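Local coordinates for protein 5'-tyrosyl-DNA phosphodiesterase (PDB 4FVA) that belongs to the endonuclease/exonuclease/phosphatase family of the DNase I-like clan and carries a magnesium ion in its metal site, at residues G23-L29 with E52-D57; I70-N74 with T107-L111; R134-C138 with L166-E172. All blocks are in the same frame, centred on the assembly; numbering follows the deposited sequence.

How the interactions relate
The chain has the DNase I-like architecture, two beta sheets flanked by helices, and the three contacts join different parts of it. Interaction 1 sits at the end of strand 47-53 and carries Glu52, which binds magnesium together with Asp22. Interaction 2 lies about 18 Å away, centre to centre, and joins the edge strand 68-72 of that same sheet to strand 107-115 of the other. Interaction 3 lies about 25 Å from interaction 1 between centres, but about 7 Å between nearest atoms. The side chains of Glu52 and of Asn167 in interaction 3 each come within about 3 Å of malonate, probably from the crystallisation liquor, which suggests that interaction 3 lies near the metal pocket.

Interaction 1. Residues G23-L29 with E52-D57; sequences GLDGRSL and EVVDRD. With MG (magnesium ion), chain F.
Loop 23-29 runs beside 52-57, where strand 47-53 turns a corner at Glu52 into loop; Gly23 faces Val53 (CA-CA 5.2 Å) and Leu29 faces Asp57 (6.8 Å). Gly23 N donates to Glu52 O at 2.9 Å; glycine suits because a CB would collide with that oxygen. Left-handed Glu52 (53/46) forms a G1 bulge with Val53 opposite Tyr80. Its m,t side chain brings OE1 to 2.6 Å from MG; OE2 bonds Asn20. Leu24 (m,t) lays CG 3.5 Å from Glu52 OE1 and CD2 4.2 Å from Val54 CG1. Asp25 (chi1 t) points away; its OD1 closes an Asx turn onto Arg27 N (3.1 Å), and a two-pronged salt bridge joins OD1 to Arg27 NE (2.8 Å) and OD2 to NH2 (2.9 Å). A type II turn, Gly26 to Leu29, leads into helix 29-43. Leu29 (t,p) places CD2 3.9 Å from Val54 CG2 and over one face of the Arg56 guanidinium. Arg56 (t,t,t) reaches back: NH2 makes a weak hydrogen bond to Gly26 O (3.0 Å) and NE meets Asp57 OD2 at 3.6 Å. With waters 1 and 2 each 2.5 Å from MG and Asp22 bound too, this is the magnesium site of the DNase I-like fold.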
loop_
_atom_site.group_PDB
_atom_site.type_symbol
_atom_site.label_atom_id
_atom_site.label_comp_id
_atom_site.label_asym_id
_atom_site.label_seq_id
_atom_site.Cartn_x
_atom_site.Cartn_y
_atom_site.Cartn_z
ATOM N N GLY A 23 -7.208 11.109 1.401
ATOM C CA GLY A 23 -7.935 11.728 2.503
ATOM C C GLY A 23 -7.705 13.231 2.630
ATOM O O GLY A 23 -8.497 13.941 3.266
ATOM N N LEU A 24 -6.624 13.731 2.034
ATOM C CA LEU A 24 -6.338 15.168 2.117
ATOM C C LEU A 24 -7.253 15.986 1.224
ATOM O O LEU A 24 -7.306 17.218 1.332
ATOM C CB LEU A 24 -4.882 15.457 1.751
ATOM C CG LEU A 24 -3.832 14.971 2.737
ATOM C CD1 LEU A 24 -2.437 15.292 2.196
ATOM C CD2 LEU A 24 -4.076 15.632 4.115
ATOM N N ASP A 25 -7.958 15.306 0.323
ATOM C CA ASP A 25 -8.912 15.993 -0.540
ATOM C C ASP A 25 -10.289 15.983 0.127
ATOM O O ASP A 25 -10.908 14.931 0.300
ATOM C CB ASP A 25 -8.941 15.340 -1.916
ATOM C CG ASP A 25 -9.975 15.955 -2.843
ATOM O OD1 ASP A 25 -10.587 16.986 -2.474
ATOM O OD2 ASP A 25 -10.173 15.399 -3.950
ATOM N N GLY A 26 -10.753 17.162 0.515
ATOM C CA GLY A 26 -11.975 17.281 1.289
ATOM C C GLY A 26 -13.265 17.129 0.505
ATOM O O GLY A 26 -14.313 16.915 1.109
ATOM N N ARG A 27 -13.199 17.250 -0.820
ATOM C CA ARG A 27 -14.377 17.150 -1.677
ATOM C C ARG A 27 -15.017 15.756 -1.681
ATOM O O ARG A 27 -14.369 14.773 -2.040
ATOM C CB ARG A 27 -14.005 17.546 -3.105
ATOM C CG ARG A 27 -13.444 18.972 -3.203
ATOM C CD ARG A 27 -12.724 19.253 -4.526
ATOM N NE ARG A 27 -11.552 18.398 -4.711
ATOM C CZ ARG A 27 -10.789 18.391 -5.801
ATOM N NH1 ARG A 27 -11.067 19.200 -6.816
ATOM N NH2 ARG A 27 -9.745 17.577 -5.874
ATOM N N SER A 28 -16.290 15.678 -1.299
ATOM C CA SER A 28 -17.023 14.408 -1.285
ATOM C C SER A 28 -16.302 13.337 -0.464
ATOM O O SER A 28 -16.396 12.143 -0.768
ATOM C CB SER A 28 -17.243 13.894 -2.713
ATOM O OG SER A 28 -18.112 14.739 -3.441
ATOM N N LEU A 29 -15.579 13.765 0.565
ATOM C CA LEU A 29 -14.765 12.848 1.359
ATOM C C LEU A 29 -15.564 11.673 1.959
ATOM O O LEU A 29 -15.123 10.516 1.911
ATOM C CB LEU A 29 -13.995 13.602 2.445
ATOM C CG LEU A 29 -13.071 12.737 3.308
ATOM C CD1 LEU A 29 -11.999 12.075 2.438
ATOM C CD2 LEU A 29 -12.411 13.573 4.434
ATOM N N GLU A 52 -2.487 8.165 3.293
ATOM C CA GLU A 52 -3.287 9.391 3.324
ATOM C C GLU A 52 -4.668 9.164 3.921
ATOM O O GLU A 52 -5.671 9.630 3.385
ATOM C CB GLU A 52 -3.404 10.034 1.932
ATOM C CG GLU A 52 -2.243 10.958 1.620
ATOM C CD GLU A 52 -2.470 11.804 0.400
ATOM O OE1 GLU A 52 -3.528 12.486 0.311
ATOM O OE2 GLU A 52 -1.583 11.765 -0.483
ATOM N N VAL A 53 -4.707 8.450 5.037
ATOM C CA VAL A 53 -5.914 8.309 5.838
ATOM C C VAL A 53 -5.986 9.558 6.714
ATOM O O VAL A 53 -4.953 9.999 7.222
ATOM C CB VAL A 53 -5.833 7.065 6.717
ATOM C CG1 VAL A 53 -7.137 6.861 7.478
ATOM C CG2 VAL A 53 -5.502 5.833 5.852
ATOM N N VAL A 54 -7.186 10.116 6.891
ATOM C CA VAL A 54 -7.407 11.272 7.773
ATOM C C VAL A 54 -8.473 10.982 8.827
ATOM O O VAL A 54 -9.265 10.052 8.677
ATOM C CB VAL A 54 -7.793 12.543 6.968
ATOM C CG1 VAL A 54 -6.684 12.927 5.989
ATOM C CG2 VAL A 54 -9.122 12.326 6.222
ATOM N N ASP A 55 -8.480 11.760 9.907
ATOM C CA ASP A 55 -9.448 11.543 10.986
ATOM C C ASP A 55 -10.865 11.841 10.525
ATOM O O ASP A 55 -11.817 11.157 10.902
ATOM C CB ASP A 55 -9.103 12.405 12.199
ATOM C CG ASP A 55 -7.821 11.971 12.881
ATOM O OD1 ASP A 55 -7.454 10.777 12.800
ATOM O OD2 ASP A 55 -7.150 12.846 13.463
ATOM N N ARG A 56 -10.999 12.884 9.718
ATOM C CA ARG A 56 -12.311 13.329 9.263
ATOM C C ARG A 56 -12.999 12.309 8.365
ATOM O O ARG A 56 -12.437 11.868 7.349
ATOM C CB ARG A 56 -12.186 14.666 8.535
ATOM C CG ARG A 56 -13.493 15.177 7.934
ATOM C CD ARG A 56 -13.244 16.462 7.152
ATOM N NE ARG A 56 -14.247 16.652 6.104
ATOM C CZ ARG A 56 -13.993 17.234 4.937
ATOM N NH1 ARG A 56 -12.773 17.691 4.677
ATOM N NH2 ARG A 56 -14.953 17.355 4.030
ATOM N N ASP A 57 -14.228 11.953 8.727
ATOM C CA ASP A 57 -15.028 11.033 7.928
ATOM C C ASP A 57 -14.374 9.655 7.838
ATOM O O ASP A 57 -14.474 8.971 6.818
ATOM C CB ASP A 57 -15.269 11.602 6.520
ATOM C CG ASP A 57 -16.220 12.800 6.528
ATOM O OD1 ASP A 57 -17.076 12.857 7.432
ATOM O OD2 ASP A 57 -16.118 13.670 5.629
HETATM MG MG MG F . -3.990 13.507 -1.996
HETATM O O HOH W 1 -4.455 16.017 -1.938
HETATM O O HOH W 2 -3.926 11.203 -2.967
#

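Interaction 2. Residues I70-N74 with T107-L111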
loop_
_atom_site.group_PDB
_atom_site.type_symbol
_atom_site.label_atom_id
_atom_site.label_comp_id
_atom_site.label_asym_id
_atom_site.label_seq_id
_atom_site.Cartn_x
_atom_site.Cartn_y
_atom_site.Cartn_z
ATOM N N ILE A 70 -7.418 -3.428 12.682
ATOM C CA ILE A 70 -6.941 -2.196 12.052
ATOM C C ILE A 70 -5.829 -1.561 12.891
ATOM O O ILE A 70 -6.011 -1.289 14.087
ATOM C CB ILE A 70 -8.074 -1.164 11.890
ATOM C CG1 ILE A 70 -9.274 -1.776 11.166
ATOM C CG2 ILE A 70 -7.572 0.098 11.170
ATOM C CD1 ILE A 70 -10.413 -0.810 11.018
ATOM N N TYR A 71 -4.686 -1.300 12.252
ATOM C CA TYR A 71 -3.562 -0.641 12.905
ATOM C C TYR A 71 -3.243 0.656 12.175
ATOM O O TYR A 71 -2.926 0.639 10.989
ATOM C CB TYR A 71 -2.329 -1.572 12.997
ATOM C CG TYR A 71 -2.625 -2.788 13.851
ATOM C CD1 TYR A 71 -2.414 -2.742 15.221
ATOM C CD2 TYR A 71 -3.175 -3.935 13.307
ATOM C CE1 TYR A 71 -2.725 -3.815 16.032
ATOM C CE2 TYR A 71 -3.485 -5.022 14.103
ATOM C CZ TYR A 71 -3.254 -4.940 15.474
ATOM O OH TYR A 71 -3.547 -5.991 16.288
ATOM N N TYR A 72 -3.375 1.773 12.891
ATOM C CA TYR A 72 -3.088 3.099 12.347
ATOM C C TYR A 72 -1.675 3.513 12.713
ATOM O O TYR A 72 -1.246 3.301 13.841
ATOM C CB TYR A 72 -4.099 4.139 12.863
ATOM C CG TYR A 72 -5.533 3.891 12.420
ATOM C CD1 TYR A 72 -5.901 4.048 11.085
ATOM C CD2 TYR A 72 -6.517 3.531 13.331
ATOM C CE1 TYR A 72 -7.190 3.829 10.668
ATOM C CE2 TYR A 72 -7.818 3.299 12.920
ATOM C CZ TYR A 72 -8.145 3.456 11.586
ATOM O OH TYR A 72 -9.439 3.237 11.161
ATOM N N SER A 73 -0.960 4.121 11.775
ATOM C CA SER A 73 0.430 4.474 12.024
ATOM C C SER A 73 0.544 5.591 13.054
ATOM O O SER A 73 1.438 5.577 13.902
ATOM C CB SER A 73 1.126 4.923 10.736
ATOM O OG SER A 73 0.585 6.158 10.253
ATOM N N ASN A 74 -0.376 6.549 12.994
ATOM C CA ASN A 74 -0.199 7.800 13.729
ATOM C C ASN A 74 -1.506 8.578 13.796
ATOM O O ASN A 74 -1.563 9.745 13.394
ATOM C CB ASN A 74 0.861 8.649 13.007
ATOM C CG ASN A 74 1.434 9.753 13.877
ATOM O OD1 ASN A 74 1.285 9.738 15.099
ATOM N ND2 ASN A 74 2.085 10.727 13.245
ATOM N N THR A 107 6.405 7.740 7.611
ATOM C CA THR A 107 6.811 6.681 8.511
ATOM C C THR A 107 6.940 5.365 7.761
ATOM O O THR A 107 6.365 5.180 6.680
ATOM C CB THR A 107 5.743 6.471 9.615
ATOM O OG1 THR A 107 4.473 6.199 8.986
ATOM C CG2 THR A 107 5.601 7.725 10.500
ATOM N N LEU A 108 7.668 4.433 8.358
ATOM C CA LEU A 108 7.626 3.051 7.894
ATOM C C LEU A 108 6.844 2.316 8.955
ATOM O O LEU A 108 7.299 2.181 10.097
ATOM C CB LEU A 108 9.034 2.477 7.755
ATOM C CG LEU A 108 9.149 1.027 7.286
ATOM C CD1 LEU A 108 8.417 0.862 5.972
ATOM C CD2 LEU A 108 10.626 0.669 7.112
ATOM N N GLN A 109 5.651 1.867 8.581
ATOM C CA GLN A 109 4.754 1.176 9.506
ATOM C C GLN A 109 4.957 -0.322 9.348
ATOM O O GLN A 109 4.761 -0.864 8.256
ATOM C CB GLN A 109 3.292 1.546 9.222
ATOM C CG GLN A 109 2.272 0.872 10.159
ATOM C CD GLN A 109 0.846 1.219 9.806
ATOM O OE1 GLN A 109 0.560 1.590 8.661
ATOM N NE2 GLN A 109 -0.067 1.093 10.778
ATOM N N ILE A 110 5.345 -0.996 10.430
ATOM C CA ILE A 110 5.679 -2.416 10.349
ATOM C C ILE A 110 4.776 -3.228 11.247
ATOM O O ILE A 110 4.709 -2.976 12.455
ATOM C CB ILE A 110 7.159 -2.680 10.732
ATOM C CG1 ILE A 110 8.088 -1.915 9.790
ATOM C CG2 ILE A 110 7.504 -4.159 10.616
ATOM C CD1 ILE A 110 9.575 -1.964 10.214
ATOM N N LEU A 111 4.044 -4.171 10.658
ATOM C CA LEU A 111 3.251 -5.089 11.465
ATOM C C LEU A 111 3.821 -6.480 11.245
ATOM O O LEU A 111 3.884 -6.972 10.113
ATOM C CB LEU A 111 1.768 -5.050 11.079
ATOM C CG LEU A 111 0.760 -5.700 12.040
ATOM C CD1 LEU A 111 0.591 -4.841 13.308
ATOM C CD2 LEU A 111 -0.601 -5.943 11.378
HETATM O O HOH W 3 2.322 7.782 9.137
#
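This is a contact between the two sheets of the sandwich: the edge strand 68-72 of one packs against strand 107-115 of the other. The axes of 70-72 and 107-111 approach to 9.1 Å at 152°, nearly antiparallel, and side chains fill the gap; no backbone-to-backbone hydrogen bond joins the two segments, and Tyr71 pairs with Ile83 and Gln109 with Asn124 within their own sheets. Thr107, Gln109 and Leu111 point inward, as expected of every second residue in a strand; Tyr71 and, just beyond its strand end, Ser73 point toward them. At the apolar end Leu111 CD1 sits over the Tyr71 ring in a CH-pi contact, 3.9 Å from the centroid and 14° off the normal, with Leu111 CD2 3.8 Å from Tyr71 CD2. The ring also meets His94 edge-to-face. In the middle the extended t,t side chain of Gln109 spans the gap, and its NE2 donates to Tyr71 O at 2.9 Å. Glutamine has both the length and the two polar atoms for this place: NE2 bonds His94 as well, and OE1 bonds Thr81. Ser73 N lies only 3.3 Å from Gln109 NE2, but both are donors and no bond forms. At the other end water 3 bridges the hydroxyls, 2.6 Å from Ser73 OG and 2.7 Å from Thr107 OG1, to which it donates; Ser73 OG also bonds Thr81 N. The chemistry thus grades from a hydrophobic end to a hydrated one, and the amide of the buried Gln109 has hydrogen-bonding partners in both sheets.

Interaction 3. Residues R134-C138 with L166-E172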
loop_
_atom_site.group_PDB
_atom_site.type_symbol
_atom_site.label_atom_id
_atom_site.label_comp_id
_atom_site.label_asym_id
_atom_site.label_seq_id
_atom_site.Cartn_x
_atom_site.Cartn_y
_atom_site.Cartn_z
ATOM N N ARG A 134 12.957 14.336 -4.238
ATOM C CA ARG A 134 13.708 13.175 -4.686
ATOM C C ARG A 134 14.801 12.785 -3.702
ATOM O O ARG A 134 14.971 11.601 -3.404
ATOM C CB ARG A 134 14.312 13.409 -6.073
ATOM C CG ARG A 134 15.355 12.360 -6.438
ATOM C CD ARG A 134 15.793 12.453 -7.893
ATOM N NE ARG A 134 14.702 12.099 -8.799
ATOM C CZ ARG A 134 14.825 11.984 -10.119
ATOM N NH1 ARG A 134 15.999 12.190 -10.703
ATOM N NH2 ARG A 134 13.772 11.657 -10.857
ATOM N N PRO A 135 15.558 13.779 -3.201
ATOM C CA PRO A 135 16.617 13.415 -2.255
ATOM C C PRO A 135 16.062 12.624 -1.082
ATOM O O PRO A 135 16.544 11.518 -0.812
ATOM C CB PRO A 135 17.153 14.777 -1.775
ATOM C CG PRO A 135 16.842 15.727 -2.920
ATOM C CD PRO A 135 15.519 15.234 -3.468
ATOM N N GLN A 136 15.058 13.173 -0.407
ATOM C CA GLN A 136 14.487 12.514 0.763
ATOM C C GLN A 136 13.860 11.187 0.384
ATOM O O GLN A 136 14.007 10.192 1.104
ATOM C CB GLN A 136 13.420 13.378 1.441
ATOM C CG GLN A 136 13.894 14.719 1.985
ATOM C CD GLN A 136 13.747 15.838 0.966
ATOM O OE1 GLN A 136 14.109 15.697 -0.210
ATOM N NE2 GLN A 136 13.177 16.951 1.412
ATOM N N ARG A 137 13.146 11.174 -0.740
ATOM C CA ARG A 137 12.438 9.966 -1.161
ATOM C C ARG A 137 13.397 8.815 -1.466
ATOM O O ARG A 137 13.172 7.679 -1.047
ATOM C CB ARG A 137 11.538 10.258 -2.364
ATOM C CG ARG A 137 10.938 9.020 -3.016
ATOM C CD ARG A 137 9.806 9.413 -3.961
ATOM N NE ARG A 137 10.251 10.288 -5.044
ATOM C CZ ARG A 137 10.061 11.605 -5.065
ATOM N NH1 ARG A 137 9.438 12.201 -4.057
ATOM N NH2 ARG A 137 10.492 12.329 -6.092
ATOM N N CYS A 138 14.475 9.109 -2.184
ATOM C CA CYS A 138 15.435 8.068 -2.540
ATOM C C CYS A 138 16.131 7.505 -1.310
ATOM O O CYS A 138 16.414 6.309 -1.237
ATOM C CB CYS A 138 16.466 8.593 -3.549
ATOM S SG CYS A 138 15.829 8.865 -5.191
ATOM N N LEU A 166 4.882 4.797 -3.005
ATOM C CA LEU A 166 6.316 5.097 -2.941
ATOM C C LEU A 166 6.701 6.360 -3.741
ATOM O O LEU A 166 7.852 6.812 -3.680
ATOM C CB LEU A 166 7.150 3.888 -3.385
ATOM C CG LEU A 166 6.774 2.546 -2.748
ATOM C CD1 LEU A 166 7.768 1.449 -3.131
ATOM C CD2 LEU A 166 6.704 2.697 -1.223
ATOM N N ASN A 167 5.752 6.920 -4.491
ATOM C CA ASN A 167 6.002 8.172 -5.213
ATOM C C ASN A 167 7.220 8.124 -6.124
ATOM O O ASN A 167 7.874 9.152 -6.353
ATOM C CB ASN A 167 6.126 9.346 -4.241
ATOM C CG ASN A 167 4.784 9.985 -3.937
ATOM O OD1 ASN A 167 3.996 10.245 -4.847
ATOM N ND2 ASN A 167 4.507 10.213 -2.656
ATOM N N LEU A 168 7.510 6.936 -6.646
ATOM C CA LEU A 168 8.742 6.695 -7.396
ATOM C C LEU A 168 8.632 7.021 -8.876
ATOM O O LEU A 168 7.584 6.810 -9.500
ATOM C CB LEU A 168 9.191 5.228 -7.254
ATOM C CG LEU A 168 9.803 4.738 -5.931
ATOM C CD1 LEU A 168 10.027 3.208 -5.932
ATOM C CD2 LEU A 168 11.099 5.480 -5.597
ATOM N N ARG A 169 9.715 7.564 -9.424
ATOM C CA ARG A 169 9.978 7.457 -10.853
ATOM C C ARG A 169 10.969 6.288 -10.951
ATOM O O ARG A 169 11.798 6.116 -10.055
ATOM C CB ARG A 169 10.585 8.757 -11.378
ATOM C CG ARG A 169 10.475 9.942 -10.402
ATOM C CD ARG A 169 9.111 10.634 -10.442
ATOM N NE ARG A 169 8.561 10.871 -9.105
ATOM C CZ ARG A 169 7.775 11.899 -8.780
ATOM N NH1 ARG A 169 7.451 12.807 -9.693
ATOM N NH2 ARG A 169 7.315 12.028 -7.533
ATOM N N ASP A 170 10.885 5.465 -11.996
ATOM C CA ASP A 170 11.709 4.242 -12.048
ATOM C C ASP A 170 13.222 4.441 -11.853
ATOM O O ASP A 170 13.895 3.583 -11.273
ATOM C CB ASP A 170 11.443 3.439 -13.323
ATOM C CG ASP A 170 10.369 2.380 -13.123
ATOM O OD1 ASP A 170 10.688 1.328 -12.522
ATOM O OD2 ASP A 170 9.216 2.593 -13.556
ATOM N N GLU A 171 13.757 5.550 -12.353
ATOM C CA GLU A 171 15.185 5.821 -12.230
ATOM C C GLU A 171 15.585 6.044 -10.773
ATOM O O GLU A 171 16.773 6.114 -10.455
ATOM C CB GLU A 171 15.560 7.044 -13.060
ATOM C CG GLU A 171 14.895 8.330 -12.596
ATOM C CD GLU A 171 13.406 8.360 -12.905
ATOM O OE1 GLU A 171 12.856 7.313 -13.314
ATOM O OE2 GLU A 171 12.790 9.436 -12.751
ATOM N N GLU A 172 14.596 6.199 -9.896
ATOM C CA GLU A 172 14.862 6.436 -8.478
ATOM C C GLU A 172 15.080 5.148 -7.670
ATOM O O GLU A 172 15.591 5.199 -6.548
ATOM C CB GLU A 172 13.743 7.270 -7.839
ATOM C CG GLU A 172 13.638 8.697 -8.372
ATOM C CD GLU A 172 12.444 9.468 -7.800
ATOM O OE1 GLU A 172 11.454 8.829 -7.367
ATOM O OE2 GLU A 172 12.498 10.718 -7.788
#
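Arg137 lays one face of its guanidinium over Asn167 O and over the end of Arg169, while Glu172 meets its edge. Arg137 NE stands 2.9 Å from Asn167 O, but the angle is too poor for a hydrogen bond; the good bonds run to the carboxylate, NE to Glu172 OE1 at 3.0 Å and NH2 to Glu172 OE2 at 3.1 Å, a two-pronged salt bridge. NH1 bonds Glu128 O and Thr130 O, so this buried charge is well provided for. One helical turn earlier Arg134 approaches from the side: its CA-to-CB bond points sideways, but the long chain swings back to put NE 2.8 Å from Glu172 OE2. Two arginines three residues apart on the first turns of helix 134-154 thereby share one carboxylate, where the helix covering a sheet of the DNase I-like sandwich meets the loop after strand 159-163. Glu172 ends a short 3-10 segment, and its extended chi2 (t) carries the acid into the gap between them. Arg169 N adds a 3.0 Å bond to Glu172 OE1. Arg169 NH2, hydrogen-bonded to Asn167 O at 3.2 Å, comes within 3.5 Å of Arg137 NH2, a like-charge approach that the nearby acid offsets. Arg134 NH2 also pairs with Glu171 OE2 at 3.1 Å, but Glu171 is poorly ordered and its OE2 crowds a neighbouring atom, so this salt bridge is uncertain. Cys138 SG packs 3.7 Å from Glu172 CB, against the aliphatic part of the acid. Asn167, left-handed at 55/30, turns its amide away from the helix: ND2 bonds Leu127 O and a malonate ion, probably from the crystallisation liquor.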